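PDB 6VXC: trans-4-hydroxy-L-proline dehydratase from Clostridioides difficile 70-100-2010, which catalyses the radical-based dehydration of trans-4-hydroxy-L-proline to (S)-1-pyrroline-5-carboxylate in the anaerobic breakdown of hydroxyproline, as a member of the glycyl radical enzyme family. Local coordinates for residues 646-651 and 657-662; 466-471 and 522-527. All blocks are in the same frame, centred on the assembly; numbering follows the deposited sequence.

Interaction 1. Residues 646-651 and 657-662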
# COMPACT_ATOMS: atom_id res chain seq x y z
N GLU A 646 1.85 -18.58 -14.39
CA GLU A 646 0.72 -19.21 -13.71
C GLU A 646 -0.40 -18.21 -13.41
O GLU A 646 -1.58 -18.59 -13.43
CB GLU A 646 1.20 -19.86 -12.43
CG GLU A 646 0.17 -20.69 -11.72
CD GLU A 646 -0.34 -21.80 -12.59
OE1 GLU A 646 0.49 -22.56 -13.14
OE2 GLU A 646 -1.58 -21.91 -12.71
N VAL A 647 -0.06 -16.95 -13.17
CA VAL A 647 -1.03 -15.96 -12.71
C VAL A 647 -1.54 -15.08 -13.85
O VAL A 647 -2.74 -14.83 -13.96
CB VAL A 647 -0.43 -15.11 -11.57
CG1 VAL A 647 -1.37 -13.94 -11.24
CG2 VAL A 647 -0.22 -15.96 -10.36
N THR A 648 -0.64 -14.59 -14.71
CA THR A 648 -0.96 -13.48 -15.60
C THR A 648 -1.94 -13.86 -16.72
O THR A 648 -1.76 -14.85 -17.43
CB THR A 648 0.33 -12.94 -16.23
OG1 THR A 648 1.26 -12.58 -15.20
CG2 THR A 648 0.04 -11.72 -17.10
N GLY A 649 -2.94 -13.01 -16.93
CA GLY A 649 -3.89 -13.23 -18.00
C GLY A 649 -5.12 -14.00 -17.59
O GLY A 649 -6.05 -14.12 -18.39
N ARG A 650 -5.16 -14.54 -16.38
CA ARG A 650 -6.41 -15.10 -15.90
C ARG A 650 -7.45 -13.98 -15.82
O ARG A 650 -7.13 -12.88 -15.38
CB ARG A 650 -6.24 -15.73 -14.53
CG ARG A 650 -5.33 -16.92 -14.46
CD ARG A 650 -5.21 -17.32 -13.02
NE ARG A 650 -4.39 -18.52 -12.85
CZ ARG A 650 -4.85 -19.70 -12.45
NH1 ARG A 650 -6.14 -19.87 -12.18
NH2 ARG A 650 -4.01 -20.71 -12.31
N PRO A 651 -8.70 -14.24 -16.21
CA PRO A 651 -9.72 -13.18 -16.19
C PRO A 651 -10.16 -12.83 -14.77
O PRO A 651 -10.18 -13.68 -13.88
CB PRO A 651 -10.88 -13.78 -16.99
CG PRO A 651 -10.64 -15.27 -17.02
CD PRO A 651 -9.26 -15.57 -16.48
N GLU A 657 -7.90 -8.50 -16.01
CA GLU A 657 -7.08 -9.70 -15.95
C GLU A 657 -6.14 -9.63 -14.74
O GLU A 657 -5.89 -8.57 -14.18
CB GLU A 657 -6.25 -9.89 -17.22
CG GLU A 657 -5.07 -8.96 -17.31
CD GLU A 657 -4.18 -9.20 -18.52
OE1 GLU A 657 -4.48 -10.10 -19.34
OE2 GLU A 657 -3.17 -8.46 -18.66
N TYR A 658 -5.63 -10.80 -14.37
CA TYR A 658 -4.66 -10.91 -13.30
C TYR A 658 -3.26 -10.61 -13.82
O TYR A 658 -2.93 -10.88 -14.98
CB TYR A 658 -4.67 -12.31 -12.67
CG TYR A 658 -5.69 -12.40 -11.58
CD1 TYR A 658 -7.02 -12.68 -11.87
CD2 TYR A 658 -5.34 -12.14 -10.26
CE1 TYR A 658 -7.95 -12.73 -10.89
CE2 TYR A 658 -6.29 -12.19 -9.26
CZ TYR A 658 -7.59 -12.48 -9.59
OH TYR A 658 -8.54 -12.52 -8.61
N ARG A 659 -2.46 -9.99 -12.95
CA ARG A 659 -1.06 -9.73 -13.21
C ARG A 659 -0.28 -9.95 -11.92
O ARG A 659 -0.84 -10.26 -10.87
CB ARG A 659 -0.85 -8.32 -13.79
CG ARG A 659 -1.66 -8.05 -15.09
CD ARG A 659 -1.27 -6.72 -15.76
NE ARG A 659 0.09 -6.80 -16.28
CZ ARG A 659 0.43 -7.47 -17.38
NH1 ARG A 659 1.71 -7.48 -17.78
NH2 ARG A 659 -0.49 -8.10 -18.09
N VAL A 660 1.02 -9.73 -11.98
CA VAL A 660 1.93 -10.18 -10.93
C VAL A 660 2.74 -8.99 -10.43
O VAL A 660 3.08 -8.09 -11.21
CB VAL A 660 2.80 -11.31 -11.54
CG1 VAL A 660 4.25 -11.11 -11.34
CG2 VAL A 660 2.26 -12.71 -11.11
N ASP A 661 2.98 -8.94 -9.11
CA ASP A 661 3.94 -8.02 -8.51
C ASP A 661 4.66 -8.73 -7.36
O ASP A 661 4.29 -9.84 -6.97
CB ASP A 661 3.27 -6.69 -8.06
CG ASP A 661 2.13 -6.87 -7.07
OD1 ASP A 661 2.08 -7.94 -6.43
OD2 ASP A 661 1.29 -5.94 -6.90
N MET A 662 5.70 -8.08 -6.82
CA MET A 662 6.61 -8.71 -5.86
C MET A 662 6.91 -7.73 -4.73
O MET A 662 7.82 -6.89 -4.86
CB MET A 662 7.89 -9.15 -6.56
CG MET A 662 7.61 -9.82 -7.89
SD MET A 662 7.20 -11.55 -7.66
CE MET A 662 8.83 -12.15 -7.26
O HOH W 1 1.99 -9.79 -14.83
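Gly649 and Arg650 are tied to Tyr658 by two backbone hydrogen bonds where the turn that ends helix 630-647 runs beside strand 657-661, which lies parallel to strand 565-573 and probably belongs to the ten-stranded alpha/beta barrel of glycyl radical enzymes. The helix stops at Val647, Thr648 is the first residue to leave helical angles, and residues 647-650 form a type II beta turn. Gly649 N donates its N-H to Tyr658 O at 2.9 Å, with an N-H...O angle of 167°, and Tyr658 N returns a bond to Arg650 O at 2.8 Å. The backbones of Pro651 and Glu657 form a single beta bridge, while backbone bonds to Arg568 join Glu657 and Arg659 to strand 565-573.

Apolar packing continues the contact along the strand. Val647 CB and Val660 CG2 meet at 3.6 Å, and Val647 CG1 also lies 3.9 Å from Tyr658 CB.

Separately, the carbonyl oxygens of Arg650 and Pro651 lie at the edge of the Tyr658 ring, near its plane.

A salt bridge forms within each segment. Extended from CG to NE, Arg650 reaches back side-on to Glu646: NE meets Glu646 O in the guanidinium plane, and NH2 reaches Glu646 OE2. Arg650 NH1 also pairs with Asp522 of helix 506-538. On the strand, Arg659 bends at chi3 (68°), bringing its NH2 to Glu657 OE2 at 2.8 Å, on the carboxylate's anti side but 34° out of its plane.

Thr648 OG1, just past the helix end, is hydrogen-bonded to Tyr644 O in its last turn and also accepts from a water. That water lies 2.9 Å from Thr648 OG1 and accepts a weak bond from Val660 N.

Interaction 2. Residues 466-471 and 522-527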
# COMPACT_ATOMS: atom_id res chain seq x y z
N VAL A 466 -6.25 -3.93 -8.03
CA VAL A 466 -6.56 -4.45 -6.71
C VAL A 466 -5.54 -5.53 -6.34
O VAL A 466 -5.33 -6.49 -7.10
CB VAL A 466 -7.99 -5.00 -6.65
CG1 VAL A 466 -8.29 -5.62 -5.29
CG2 VAL A 466 -9.02 -3.90 -6.98
N LEU A 467 -4.91 -5.38 -5.18
CA LEU A 467 -4.08 -6.43 -4.60
C LEU A 467 -5.00 -7.38 -3.83
O LEU A 467 -5.87 -6.93 -3.09
CB LEU A 467 -3.04 -5.83 -3.66
CG LEU A 467 -1.69 -5.39 -4.26
CD1 LEU A 467 -1.90 -4.50 -5.46
CD2 LEU A 467 -0.85 -4.68 -3.22
N THR A 468 -4.82 -8.70 -4.01
CA THR A 468 -5.71 -9.65 -3.35
C THR A 468 -5.05 -10.41 -2.20
O THR A 468 -5.78 -11.05 -1.42
CB THR A 468 -6.31 -10.66 -4.35
OG1 THR A 468 -5.29 -11.49 -4.90
CG2 THR A 468 -7.07 -9.95 -5.50
N GLY A 469 -3.74 -10.38 -2.07
CA GLY A 469 -3.04 -11.03 -0.97
C GLY A 469 -1.68 -11.54 -1.39
O GLY A 469 -1.40 -11.73 -2.57
N TYR A 470 -0.82 -11.78 -0.39
CA TYR A 470 0.53 -12.31 -0.60
C TYR A 470 0.49 -13.83 -0.79
O TYR A 470 -0.37 -14.52 -0.25
CB TYR A 470 1.43 -11.97 0.60
CG TYR A 470 1.49 -10.49 0.87
CD1 TYR A 470 2.32 -9.66 0.14
CD2 TYR A 470 0.67 -9.93 1.83
CE1 TYR A 470 2.34 -8.28 0.38
CE2 TYR A 470 0.67 -8.56 2.07
CZ TYR A 470 1.51 -7.74 1.35
OH TYR A 470 1.51 -6.38 1.59
N MET A 471 1.45 -14.34 -1.56
CA MET A 471 1.57 -15.77 -1.86
C MET A 471 2.92 -16.25 -1.35
O MET A 471 3.96 -15.71 -1.73
CB MET A 471 1.44 -16.02 -3.37
CG MET A 471 1.43 -17.50 -3.78
SD MET A 471 0.05 -18.43 -3.12
CE MET A 471 -1.35 -17.49 -3.74
N ASP A 522 -4.75 -21.74 -8.26
CA ASP A 522 -6.15 -22.06 -8.54
C ASP A 522 -7.02 -21.84 -7.30
O ASP A 522 -8.11 -21.27 -7.39
CB ASP A 522 -6.29 -23.50 -9.03
CG ASP A 522 -6.09 -23.63 -10.54
OD1 ASP A 522 -5.95 -22.62 -11.24
OD2 ASP A 522 -6.09 -24.79 -11.02
N ILE A 523 -6.55 -22.31 -6.13
CA ILE A 523 -7.32 -22.13 -4.89
C ILE A 523 -7.53 -20.65 -4.60
O ILE A 523 -8.63 -20.22 -4.25
CB ILE A 523 -6.61 -22.82 -3.72
CG1 ILE A 523 -6.70 -24.33 -3.84
CG2 ILE A 523 -7.18 -22.34 -2.37
CD1 ILE A 523 -5.94 -25.03 -2.72
N LYS A 524 -6.45 -19.86 -4.68
CA LYS A 524 -6.52 -18.44 -4.37
C LYS A 524 -7.45 -17.70 -5.33
O LYS A 524 -8.25 -16.86 -4.92
CB LYS A 524 -5.11 -17.83 -4.42
CG LYS A 524 -5.05 -16.31 -4.26
CD LYS A 524 -5.56 -15.85 -2.91
CE LYS A 524 -5.29 -14.36 -2.70
NZ LYS A 524 -6.07 -13.79 -1.57
N ILE A 525 -7.34 -18.00 -6.62
CA ILE A 525 -8.12 -17.30 -7.64
C ILE A 525 -9.61 -17.60 -7.47
O ILE A 525 -10.45 -16.70 -7.60
CB ILE A 525 -7.63 -17.69 -9.04
CG1 ILE A 525 -6.16 -17.28 -9.27
CG2 ILE A 525 -8.52 -17.09 -10.12
CD1 ILE A 525 -5.97 -15.87 -9.72
N GLU A 526 -9.96 -18.85 -7.17
CA GLU A 526 -11.37 -19.19 -6.97
C GLU A 526 -11.96 -18.40 -5.80
O GLU A 526 -13.05 -17.83 -5.92
CB GLU A 526 -11.53 -20.69 -6.74
CG GLU A 526 -12.93 -21.06 -6.29
CD GLU A 526 -13.20 -22.57 -6.31
OE1 GLU A 526 -12.23 -23.36 -6.40
OE2 GLU A 526 -14.38 -22.96 -6.19
N GLY A 527 -11.25 -18.34 -4.68
CA GLY A 527 -11.68 -17.48 -3.59
C GLY A 527 -11.74 -16.01 -4.00
O GLY A 527 -12.69 -15.31 -3.69
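Lys524 has the most surface buried here, and its chain spans the gap from helix 506-538 to Thr468 and Met471 on strand 463-472. Its CG stands anti to the backbone N and the chain bends once, at chi2, before running on to the strand. There Lys524 NZ donates to Thr468 O at 2.8 Å. The approach is from above the carbonyl plane, 56° out of it, with a C=O...N angle of 123°, so the ammonium does not sit on a lone pair.

Segments 466-471 and 522-527 run roughly antiparallel, their axes 148° apart in direction and 10.0 Å apart at closest approach: a helix laid over a strand that runs parallel to its neighbour 565-573, both probably part of the glycyl radical enzyme barrel. Lys524 bridges this separation, and its charge has further partners in a salt bridge to Glu171 OE1 and a hydrogen bond to Thr170 O.

Met471 folds at chi2 and chi3, which turns its CE toward the helix and sets it 3.8 Å from Lys524 CB, covering the aliphatic root of the lysine.

Nearer the ammonium, Thr468 slides past the lysine in the opposite direction, its OG1 3.6 Å from Lys524 CE. That hydroxyl is hydrogen-bonded to Tyr569 O of the neighbouring strand 565-573. Beside it, Gly469 CA comes within 4.1 Å of Lys524 NZ.

Both contacts reach the same run of parallel strands: interaction 1 at 657-661 and interaction 2 at 463-472, on the two sides of 565-573. Their centres lie 10 Å apart. Interaction 2 is buried and small, 165 Å², and centres on one lysine, which reaches a backbone carbonyl and is packed by Met471 and Thr468; interaction 1, partly buried, covers 409 Å² through paired backbone bonds and valine packing, with salt bridges inside each segment. Helix 506-538 joins them: Arg650 NH1 forms a salt bridge with Asp522 OD1 at 2.9 Å, and Ile525 CD1 packs against both Arg650 CD and Tyr658 CE2, so the helix that meets strand 463-472 also touches the turn beside 657-661.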